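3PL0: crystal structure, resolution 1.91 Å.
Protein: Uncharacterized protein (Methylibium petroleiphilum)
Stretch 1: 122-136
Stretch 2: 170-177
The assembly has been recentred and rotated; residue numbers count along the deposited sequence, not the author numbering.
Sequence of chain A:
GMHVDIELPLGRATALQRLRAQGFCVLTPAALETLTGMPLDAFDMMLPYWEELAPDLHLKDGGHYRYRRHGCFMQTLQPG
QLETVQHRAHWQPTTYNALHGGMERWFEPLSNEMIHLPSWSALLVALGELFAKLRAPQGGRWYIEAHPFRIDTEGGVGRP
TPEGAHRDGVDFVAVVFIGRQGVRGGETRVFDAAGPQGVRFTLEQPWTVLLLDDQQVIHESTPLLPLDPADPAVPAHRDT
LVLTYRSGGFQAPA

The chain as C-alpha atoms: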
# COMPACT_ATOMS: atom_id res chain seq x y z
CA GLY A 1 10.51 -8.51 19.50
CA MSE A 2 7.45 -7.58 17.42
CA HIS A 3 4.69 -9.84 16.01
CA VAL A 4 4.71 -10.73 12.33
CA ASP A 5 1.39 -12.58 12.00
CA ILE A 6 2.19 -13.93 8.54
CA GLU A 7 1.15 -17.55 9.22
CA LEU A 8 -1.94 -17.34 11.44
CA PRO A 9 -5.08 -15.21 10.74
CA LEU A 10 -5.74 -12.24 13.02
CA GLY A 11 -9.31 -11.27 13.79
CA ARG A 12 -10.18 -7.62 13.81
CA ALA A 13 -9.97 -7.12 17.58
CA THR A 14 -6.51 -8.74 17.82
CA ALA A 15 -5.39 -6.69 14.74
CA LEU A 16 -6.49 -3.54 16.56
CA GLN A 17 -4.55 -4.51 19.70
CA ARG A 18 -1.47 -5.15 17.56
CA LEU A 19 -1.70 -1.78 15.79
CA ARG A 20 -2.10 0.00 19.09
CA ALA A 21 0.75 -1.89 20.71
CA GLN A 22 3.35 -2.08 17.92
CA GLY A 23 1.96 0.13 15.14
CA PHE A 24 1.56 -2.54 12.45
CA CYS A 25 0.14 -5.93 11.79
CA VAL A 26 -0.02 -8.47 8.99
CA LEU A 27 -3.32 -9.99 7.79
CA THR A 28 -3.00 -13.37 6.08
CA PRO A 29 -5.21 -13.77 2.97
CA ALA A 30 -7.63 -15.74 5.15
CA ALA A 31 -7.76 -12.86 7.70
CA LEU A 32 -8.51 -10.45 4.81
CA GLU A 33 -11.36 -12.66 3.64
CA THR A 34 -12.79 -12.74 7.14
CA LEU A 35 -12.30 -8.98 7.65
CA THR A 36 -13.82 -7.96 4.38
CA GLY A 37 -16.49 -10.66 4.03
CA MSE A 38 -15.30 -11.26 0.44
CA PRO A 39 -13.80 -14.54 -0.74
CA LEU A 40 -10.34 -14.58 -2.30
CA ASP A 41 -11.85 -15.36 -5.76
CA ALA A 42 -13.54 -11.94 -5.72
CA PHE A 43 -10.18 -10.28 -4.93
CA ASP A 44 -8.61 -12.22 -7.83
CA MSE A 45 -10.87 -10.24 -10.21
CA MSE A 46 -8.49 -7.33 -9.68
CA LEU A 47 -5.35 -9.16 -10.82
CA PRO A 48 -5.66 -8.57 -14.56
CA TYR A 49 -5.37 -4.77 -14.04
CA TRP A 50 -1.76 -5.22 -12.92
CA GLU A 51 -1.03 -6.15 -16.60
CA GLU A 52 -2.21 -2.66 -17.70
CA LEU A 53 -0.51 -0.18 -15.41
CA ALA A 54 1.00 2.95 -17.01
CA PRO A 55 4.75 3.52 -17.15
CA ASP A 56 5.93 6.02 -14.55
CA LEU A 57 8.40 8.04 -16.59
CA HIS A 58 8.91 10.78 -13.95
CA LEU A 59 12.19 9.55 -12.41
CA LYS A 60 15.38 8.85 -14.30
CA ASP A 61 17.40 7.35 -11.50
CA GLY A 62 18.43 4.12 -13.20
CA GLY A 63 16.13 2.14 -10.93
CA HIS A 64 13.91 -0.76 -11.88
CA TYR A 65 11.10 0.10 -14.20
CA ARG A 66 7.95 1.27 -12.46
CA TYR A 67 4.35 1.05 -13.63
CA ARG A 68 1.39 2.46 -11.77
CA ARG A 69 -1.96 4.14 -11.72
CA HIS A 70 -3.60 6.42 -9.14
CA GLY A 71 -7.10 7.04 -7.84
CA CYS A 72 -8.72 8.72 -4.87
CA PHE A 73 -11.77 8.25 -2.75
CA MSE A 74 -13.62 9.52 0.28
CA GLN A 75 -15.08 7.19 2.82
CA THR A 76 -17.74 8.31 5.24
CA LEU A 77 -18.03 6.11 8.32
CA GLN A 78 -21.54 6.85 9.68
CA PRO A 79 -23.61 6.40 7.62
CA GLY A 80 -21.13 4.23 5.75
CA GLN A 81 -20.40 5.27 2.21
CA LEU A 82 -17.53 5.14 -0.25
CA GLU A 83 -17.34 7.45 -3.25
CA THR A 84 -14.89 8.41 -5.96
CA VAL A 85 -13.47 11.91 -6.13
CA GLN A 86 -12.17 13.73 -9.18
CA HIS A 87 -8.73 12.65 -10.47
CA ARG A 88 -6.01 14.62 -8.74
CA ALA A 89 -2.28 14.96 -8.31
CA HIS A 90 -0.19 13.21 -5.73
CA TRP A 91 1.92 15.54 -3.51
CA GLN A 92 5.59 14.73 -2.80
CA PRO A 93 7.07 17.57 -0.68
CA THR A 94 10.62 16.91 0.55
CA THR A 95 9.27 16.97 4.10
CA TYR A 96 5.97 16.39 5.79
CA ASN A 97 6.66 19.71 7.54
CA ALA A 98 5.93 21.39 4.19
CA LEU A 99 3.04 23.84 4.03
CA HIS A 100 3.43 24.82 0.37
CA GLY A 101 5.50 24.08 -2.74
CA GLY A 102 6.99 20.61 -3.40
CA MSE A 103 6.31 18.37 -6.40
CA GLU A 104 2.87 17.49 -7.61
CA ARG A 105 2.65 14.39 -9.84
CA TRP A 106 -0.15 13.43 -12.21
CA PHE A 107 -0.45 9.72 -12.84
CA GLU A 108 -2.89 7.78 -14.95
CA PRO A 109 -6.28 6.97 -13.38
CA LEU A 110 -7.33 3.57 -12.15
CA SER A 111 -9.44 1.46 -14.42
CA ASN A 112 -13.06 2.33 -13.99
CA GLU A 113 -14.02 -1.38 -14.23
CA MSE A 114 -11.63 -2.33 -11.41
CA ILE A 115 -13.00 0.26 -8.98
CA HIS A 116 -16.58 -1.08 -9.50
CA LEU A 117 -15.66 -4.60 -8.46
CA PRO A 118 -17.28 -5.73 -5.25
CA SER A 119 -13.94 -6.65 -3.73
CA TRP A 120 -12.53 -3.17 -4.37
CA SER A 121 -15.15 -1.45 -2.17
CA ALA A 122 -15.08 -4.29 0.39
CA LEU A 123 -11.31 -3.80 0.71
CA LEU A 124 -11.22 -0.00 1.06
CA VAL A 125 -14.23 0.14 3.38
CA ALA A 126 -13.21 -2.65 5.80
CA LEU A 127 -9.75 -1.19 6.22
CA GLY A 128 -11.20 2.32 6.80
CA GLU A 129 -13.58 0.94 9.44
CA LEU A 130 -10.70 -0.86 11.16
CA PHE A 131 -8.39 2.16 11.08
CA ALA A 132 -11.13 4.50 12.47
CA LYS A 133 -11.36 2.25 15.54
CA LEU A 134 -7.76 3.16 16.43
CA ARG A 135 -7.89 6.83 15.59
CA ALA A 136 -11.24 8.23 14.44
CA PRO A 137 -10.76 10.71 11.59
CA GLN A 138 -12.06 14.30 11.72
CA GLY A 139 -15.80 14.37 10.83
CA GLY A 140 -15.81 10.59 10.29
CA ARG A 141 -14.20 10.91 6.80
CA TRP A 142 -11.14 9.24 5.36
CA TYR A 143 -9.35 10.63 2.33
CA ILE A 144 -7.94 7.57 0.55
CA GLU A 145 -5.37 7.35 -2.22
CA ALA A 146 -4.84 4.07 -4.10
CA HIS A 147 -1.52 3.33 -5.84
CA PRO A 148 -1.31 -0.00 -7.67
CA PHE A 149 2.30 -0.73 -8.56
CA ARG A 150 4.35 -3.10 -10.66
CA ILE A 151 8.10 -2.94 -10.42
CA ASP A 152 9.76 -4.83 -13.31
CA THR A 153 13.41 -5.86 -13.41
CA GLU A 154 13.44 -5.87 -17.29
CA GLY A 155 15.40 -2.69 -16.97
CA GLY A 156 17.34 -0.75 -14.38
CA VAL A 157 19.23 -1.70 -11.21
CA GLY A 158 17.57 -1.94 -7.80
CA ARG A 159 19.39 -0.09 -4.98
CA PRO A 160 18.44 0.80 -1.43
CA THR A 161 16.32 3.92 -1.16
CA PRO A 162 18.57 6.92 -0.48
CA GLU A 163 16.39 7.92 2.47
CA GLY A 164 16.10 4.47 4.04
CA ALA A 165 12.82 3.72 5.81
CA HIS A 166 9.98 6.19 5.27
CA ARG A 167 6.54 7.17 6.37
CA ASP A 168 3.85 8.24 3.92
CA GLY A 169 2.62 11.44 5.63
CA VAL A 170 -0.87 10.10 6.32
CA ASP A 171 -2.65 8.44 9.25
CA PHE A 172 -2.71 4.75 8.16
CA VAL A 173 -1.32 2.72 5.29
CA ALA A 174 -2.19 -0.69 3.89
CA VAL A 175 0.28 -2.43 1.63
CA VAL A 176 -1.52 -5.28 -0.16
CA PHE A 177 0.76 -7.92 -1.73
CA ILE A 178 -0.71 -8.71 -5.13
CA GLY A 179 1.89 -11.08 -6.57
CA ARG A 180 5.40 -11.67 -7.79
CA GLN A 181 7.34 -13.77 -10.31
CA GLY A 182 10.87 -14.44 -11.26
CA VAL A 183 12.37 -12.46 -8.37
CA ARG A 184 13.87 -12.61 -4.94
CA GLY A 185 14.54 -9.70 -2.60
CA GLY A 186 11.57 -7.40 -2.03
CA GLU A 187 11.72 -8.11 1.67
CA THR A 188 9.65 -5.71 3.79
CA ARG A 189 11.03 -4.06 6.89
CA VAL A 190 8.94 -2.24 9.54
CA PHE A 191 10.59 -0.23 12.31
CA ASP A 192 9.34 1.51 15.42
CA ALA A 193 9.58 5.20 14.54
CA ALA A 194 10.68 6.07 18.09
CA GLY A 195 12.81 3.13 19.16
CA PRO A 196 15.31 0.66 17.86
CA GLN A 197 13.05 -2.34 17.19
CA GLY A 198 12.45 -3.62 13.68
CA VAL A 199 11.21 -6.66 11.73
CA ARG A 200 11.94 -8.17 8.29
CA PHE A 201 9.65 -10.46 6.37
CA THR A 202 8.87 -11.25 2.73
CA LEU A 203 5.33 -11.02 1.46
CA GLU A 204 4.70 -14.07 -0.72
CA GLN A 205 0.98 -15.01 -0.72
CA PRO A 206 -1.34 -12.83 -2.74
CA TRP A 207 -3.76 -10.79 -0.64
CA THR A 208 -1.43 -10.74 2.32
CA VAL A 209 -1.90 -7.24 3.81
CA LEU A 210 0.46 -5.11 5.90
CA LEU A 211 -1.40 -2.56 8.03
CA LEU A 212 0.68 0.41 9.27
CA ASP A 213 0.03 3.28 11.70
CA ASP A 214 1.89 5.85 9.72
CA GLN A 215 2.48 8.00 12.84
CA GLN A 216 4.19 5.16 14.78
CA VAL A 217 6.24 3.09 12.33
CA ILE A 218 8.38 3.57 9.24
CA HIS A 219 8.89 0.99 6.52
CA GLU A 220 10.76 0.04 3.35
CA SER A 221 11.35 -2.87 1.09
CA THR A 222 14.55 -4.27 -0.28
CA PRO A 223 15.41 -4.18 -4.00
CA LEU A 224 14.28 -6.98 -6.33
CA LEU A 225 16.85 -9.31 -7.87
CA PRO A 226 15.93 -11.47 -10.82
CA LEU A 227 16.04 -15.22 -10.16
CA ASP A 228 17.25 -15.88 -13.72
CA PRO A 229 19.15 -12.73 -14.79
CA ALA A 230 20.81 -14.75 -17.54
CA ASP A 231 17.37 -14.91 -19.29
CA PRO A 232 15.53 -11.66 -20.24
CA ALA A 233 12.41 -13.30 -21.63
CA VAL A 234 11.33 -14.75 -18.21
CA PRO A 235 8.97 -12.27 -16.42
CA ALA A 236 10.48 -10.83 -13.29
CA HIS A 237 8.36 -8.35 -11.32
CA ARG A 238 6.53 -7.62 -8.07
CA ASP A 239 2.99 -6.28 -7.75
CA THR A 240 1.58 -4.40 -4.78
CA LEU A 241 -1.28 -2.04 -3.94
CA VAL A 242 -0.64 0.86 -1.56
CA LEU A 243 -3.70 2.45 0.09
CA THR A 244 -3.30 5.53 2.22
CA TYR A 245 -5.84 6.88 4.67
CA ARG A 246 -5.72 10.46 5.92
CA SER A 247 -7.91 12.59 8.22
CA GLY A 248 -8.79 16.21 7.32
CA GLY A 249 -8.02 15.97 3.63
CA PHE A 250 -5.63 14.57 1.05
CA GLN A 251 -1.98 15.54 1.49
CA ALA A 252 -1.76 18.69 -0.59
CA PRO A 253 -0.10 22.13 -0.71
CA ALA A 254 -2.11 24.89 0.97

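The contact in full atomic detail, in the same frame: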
# COMPACT_ATOMS: atom_id res chain seq x y z
N ALA A 122 -15.16 -3.50 -0.83
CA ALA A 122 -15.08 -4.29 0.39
C ALA A 122 -13.71 -4.06 1.07
O ALA A 122 -13.64 -3.83 2.28
CB ALA A 122 -15.29 -5.80 0.09
N LEU A 123 -12.67 -4.04 0.25
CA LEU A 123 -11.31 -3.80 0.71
C LEU A 123 -11.18 -2.40 1.32
O LEU A 123 -10.85 -2.27 2.48
CB LEU A 123 -10.32 -3.92 -0.45
CG LEU A 123 -8.82 -3.79 -0.08
CD1 LEU A 123 -8.39 -4.89 0.99
CD2 LEU A 123 -7.97 -3.83 -1.31
N LEU A 124 -11.42 -1.35 0.54
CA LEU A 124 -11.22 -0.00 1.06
C LEU A 124 -12.07 0.31 2.29
O LEU A 124 -11.62 0.99 3.20
CB LEU A 124 -11.42 1.08 0.01
CG LEU A 124 -10.25 1.34 -0.93
CD1 LEU A 124 -9.80 0.04 -1.72
CD2 LEU A 124 -10.64 2.51 -1.89
N VAL A 125 -13.31 -0.15 2.30
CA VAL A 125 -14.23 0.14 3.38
C VAL A 125 -13.82 -0.55 4.68
O VAL A 125 -13.78 0.09 5.74
CB VAL A 125 -15.69 -0.22 3.00
CG1 VAL A 125 -16.65 -0.25 4.24
CG2 VAL A 125 -16.22 0.80 1.96
N ALA A 126 -13.52 -1.84 4.61
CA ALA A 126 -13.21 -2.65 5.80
C ALA A 126 -11.98 -2.11 6.49
O ALA A 126 -11.94 -2.01 7.73
CB ALA A 126 -13.01 -4.16 5.43
N LEU A 127 -10.99 -1.74 5.68
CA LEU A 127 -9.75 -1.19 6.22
C LEU A 127 -9.98 0.20 6.84
O LEU A 127 -9.43 0.52 7.90
CB LEU A 127 -8.65 -1.13 5.15
CG LEU A 127 -8.16 -2.46 4.58
CD1 LEU A 127 -7.27 -2.14 3.41
CD2 LEU A 127 -7.42 -3.27 5.67
N GLY A 128 -10.80 1.01 6.21
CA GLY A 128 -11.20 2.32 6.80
C GLY A 128 -11.92 2.18 8.13
O GLY A 128 -11.68 2.97 9.06
N GLU A 129 -12.81 1.19 8.22
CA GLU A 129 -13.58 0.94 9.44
C GLU A 129 -12.66 0.49 10.55
O GLU A 129 -12.77 0.94 11.69
CB GLU A 129 -14.67 -0.11 9.18
CG GLU A 129 -15.92 0.45 8.52
CD GLU A 129 -16.84 -0.65 7.96
OE1 GLU A 129 -16.43 -1.83 7.93
OE2 GLU A 129 -17.99 -0.34 7.51
N LEU A 130 -11.71 -0.37 10.19
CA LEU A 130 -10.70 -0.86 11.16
C LEU A 130 -9.83 0.29 11.67
O LEU A 130 -9.72 0.53 12.89
CB LEU A 130 -9.88 -1.93 10.49
CG LEU A 130 -8.80 -2.64 11.34
CD1 LEU A 130 -8.38 -3.96 10.71
CD2 LEU A 130 -7.57 -1.76 11.45
N PHE A 131 -9.26 1.04 10.73
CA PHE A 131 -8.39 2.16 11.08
C PHE A 131 -9.10 3.24 11.95
O PHE A 131 -8.51 3.76 12.88
CB PHE A 131 -7.81 2.79 9.82
CG PHE A 131 -6.77 1.94 9.10
CD1 PHE A 131 -5.82 1.21 9.80
CD2 PHE A 131 -6.70 1.96 7.74
CE1 PHE A 131 -4.87 0.48 9.15
CE2 PHE A 131 -5.76 1.22 7.09
CZ PHE A 131 -4.83 0.48 7.78
N ALA A 132 -10.36 3.54 11.66
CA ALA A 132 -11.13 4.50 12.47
C ALA A 132 -11.34 4.05 13.90
O ALA A 132 -11.56 4.91 14.77
CB ALA A 132 -12.50 4.78 11.82
N LYS A 133 -11.29 2.75 14.17
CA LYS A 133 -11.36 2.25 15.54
C LYS A 133 -10.11 2.57 16.33
O LYS A 133 -10.19 2.64 17.55
CB LYS A 133 -11.62 0.74 15.61
CG LYS A 133 -12.96 0.29 15.08
CD LYS A 133 -14.11 0.60 16.07
N LEU A 134 -8.98 2.82 15.68
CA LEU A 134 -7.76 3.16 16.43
C LEU A 134 -7.68 4.64 16.65
O LEU A 134 -7.34 5.09 17.74
CB LEU A 134 -6.51 2.78 15.66
CG LEU A 134 -6.03 1.38 15.81
CD1 LEU A 134 -5.10 1.07 14.64
CD2 LEU A 134 -5.36 1.23 17.17
N ARG A 135 -7.90 5.38 15.56
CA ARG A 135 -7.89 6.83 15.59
C ARG A 135 -8.99 7.36 14.66
O ARG A 135 -8.80 7.43 13.45
CB ARG A 135 -6.52 7.36 15.15
CG ARG A 135 -6.13 8.69 15.70
CD ARG A 135 -4.61 8.81 15.77
NE ARG A 135 -3.97 8.68 14.46
CZ ARG A 135 -2.99 7.82 14.15
NH1 ARG A 135 -2.50 7.00 15.05
NH2 ARG A 135 -2.47 7.80 12.92
N ALA A 136 -10.11 7.75 15.23
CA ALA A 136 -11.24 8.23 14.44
C ALA A 136 -10.86 9.48 13.66
O ALA A 136 -10.38 10.43 14.23
CB ALA A 136 -12.44 8.53 15.36
N VAL A 170 0.56 10.29 6.20
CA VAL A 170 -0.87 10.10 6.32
C VAL A 170 -1.16 9.58 7.72
O VAL A 170 -0.29 9.58 8.57
CB VAL A 170 -1.38 9.13 5.21
CG1 VAL A 170 -1.16 9.73 3.79
CG2 VAL A 170 -0.70 7.74 5.29
N ASP A 171 -2.35 9.07 7.97
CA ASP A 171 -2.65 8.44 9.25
C ASP A 171 -2.35 6.93 9.27
O ASP A 171 -1.71 6.43 10.19
CB ASP A 171 -4.10 8.66 9.62
CG ASP A 171 -4.34 10.08 10.14
OD1 ASP A 171 -4.20 10.26 11.36
OD2 ASP A 171 -4.57 10.97 9.31
N PHE A 172 -2.87 6.21 8.28
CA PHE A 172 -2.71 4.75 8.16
C PHE A 172 -2.43 4.37 6.72
O PHE A 172 -2.89 5.06 5.78
CB PHE A 172 -3.94 4.00 8.65
CG PHE A 172 -4.23 4.22 10.08
CD1 PHE A 172 -3.59 3.50 11.06
CD2 PHE A 172 -5.13 5.22 10.48
CE1 PHE A 172 -3.84 3.72 12.38
CE2 PHE A 172 -5.38 5.45 11.80
CZ PHE A 172 -4.74 4.71 12.76
N VAL A 173 -1.62 3.31 6.57
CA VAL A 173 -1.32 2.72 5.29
C VAL A 173 -1.60 1.23 5.28
O VAL A 173 -1.37 0.52 6.30
CB VAL A 173 0.13 2.99 4.90
CG1 VAL A 173 0.42 2.34 3.53
CG2 VAL A 173 0.39 4.52 4.85
N ALA A 174 -2.13 0.75 4.15
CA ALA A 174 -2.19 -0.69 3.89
C ALA A 174 -1.39 -0.97 2.66
O ALA A 174 -1.63 -0.37 1.61
CB ALA A 174 -3.61 -1.16 3.65
N VAL A 175 -0.44 -1.88 2.78
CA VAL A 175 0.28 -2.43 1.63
C VAL A 175 -0.27 -3.83 1.34
O VAL A 175 -0.09 -4.75 2.15
CB VAL A 175 1.78 -2.54 1.89
CG1 VAL A 175 2.50 -3.11 0.63
CG2 VAL A 175 2.37 -1.17 2.28
N VAL A 176 -0.90 -4.00 0.19
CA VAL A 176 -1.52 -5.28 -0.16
C VAL A 176 -0.54 -5.95 -1.13
O VAL A 176 -0.14 -5.33 -2.12
CB VAL A 176 -2.87 -5.11 -0.87
CG1 VAL A 176 -3.45 -6.49 -1.20
CG2 VAL A 176 -3.80 -4.27 -0.02
N PHE A 177 -0.11 -7.17 -0.81
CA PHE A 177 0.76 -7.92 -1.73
C PHE A 177 -0.11 -8.57 -2.77
O PHE A 177 -1.04 -9.31 -2.43
CB PHE A 177 1.56 -8.98 -1.01
CG PHE A 177 2.42 -9.78 -1.92
CD1 PHE A 177 3.56 -9.22 -2.47
CD2 PHE A 177 2.10 -11.09 -2.21
CE1 PHE A 177 4.36 -9.94 -3.34
CE2 PHE A 177 2.89 -11.83 -3.08
CZ PHE A 177 4.02 -11.25 -3.66

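What satisfies the polar groups of Arg135 and Asp171? Arg135 reaches Asp171 in a salt bridge, with NH2 of Arg135 3.4 Å from OD1 of Asp171. Two weak hydrogen bonds converge on Asp171 OD1, one from Arg135 NH2 and one from Arg135 NE, the latter with NE 3.5 Å from Asp171 OD1. Asp171 O also lies 3.1 Å from Arg135 NH2, near the guanidinium plane. Arg135 NH1 and NH2 and Asp171 OD2 are hydrogen-bonded elsewhere in the structure, so the buried carboxylate has partners for both oxygens.

Why does Phe172 bury the most surface? Its ring lies between two others' side chains: the Arg135 guanidinium covers one face, with Arg135 CZ 3.8 Å from Phe172 CZ, and Phe131 CB lies over the opposite face. The two phenyl planes are nearly parallel, at 10°, but slid apart, so Phe172 CB sits over the Phe131 ring. Both use m for chi1.

What continues the contact along the strand? Phe172, Ala174 and Val176 alternate toward the helix and meet Phe131, Leu127 and Leu123 in turn. Ala174 CB touches Leu127 CD1 at 3.8 Å, its small methyl meeting a longer leucine; Val176 CG2 and Leu123 CD2 are looser, at 4.4 Å. These side chains carry no donors or acceptors of their own, so they can be packed without needing polar partners.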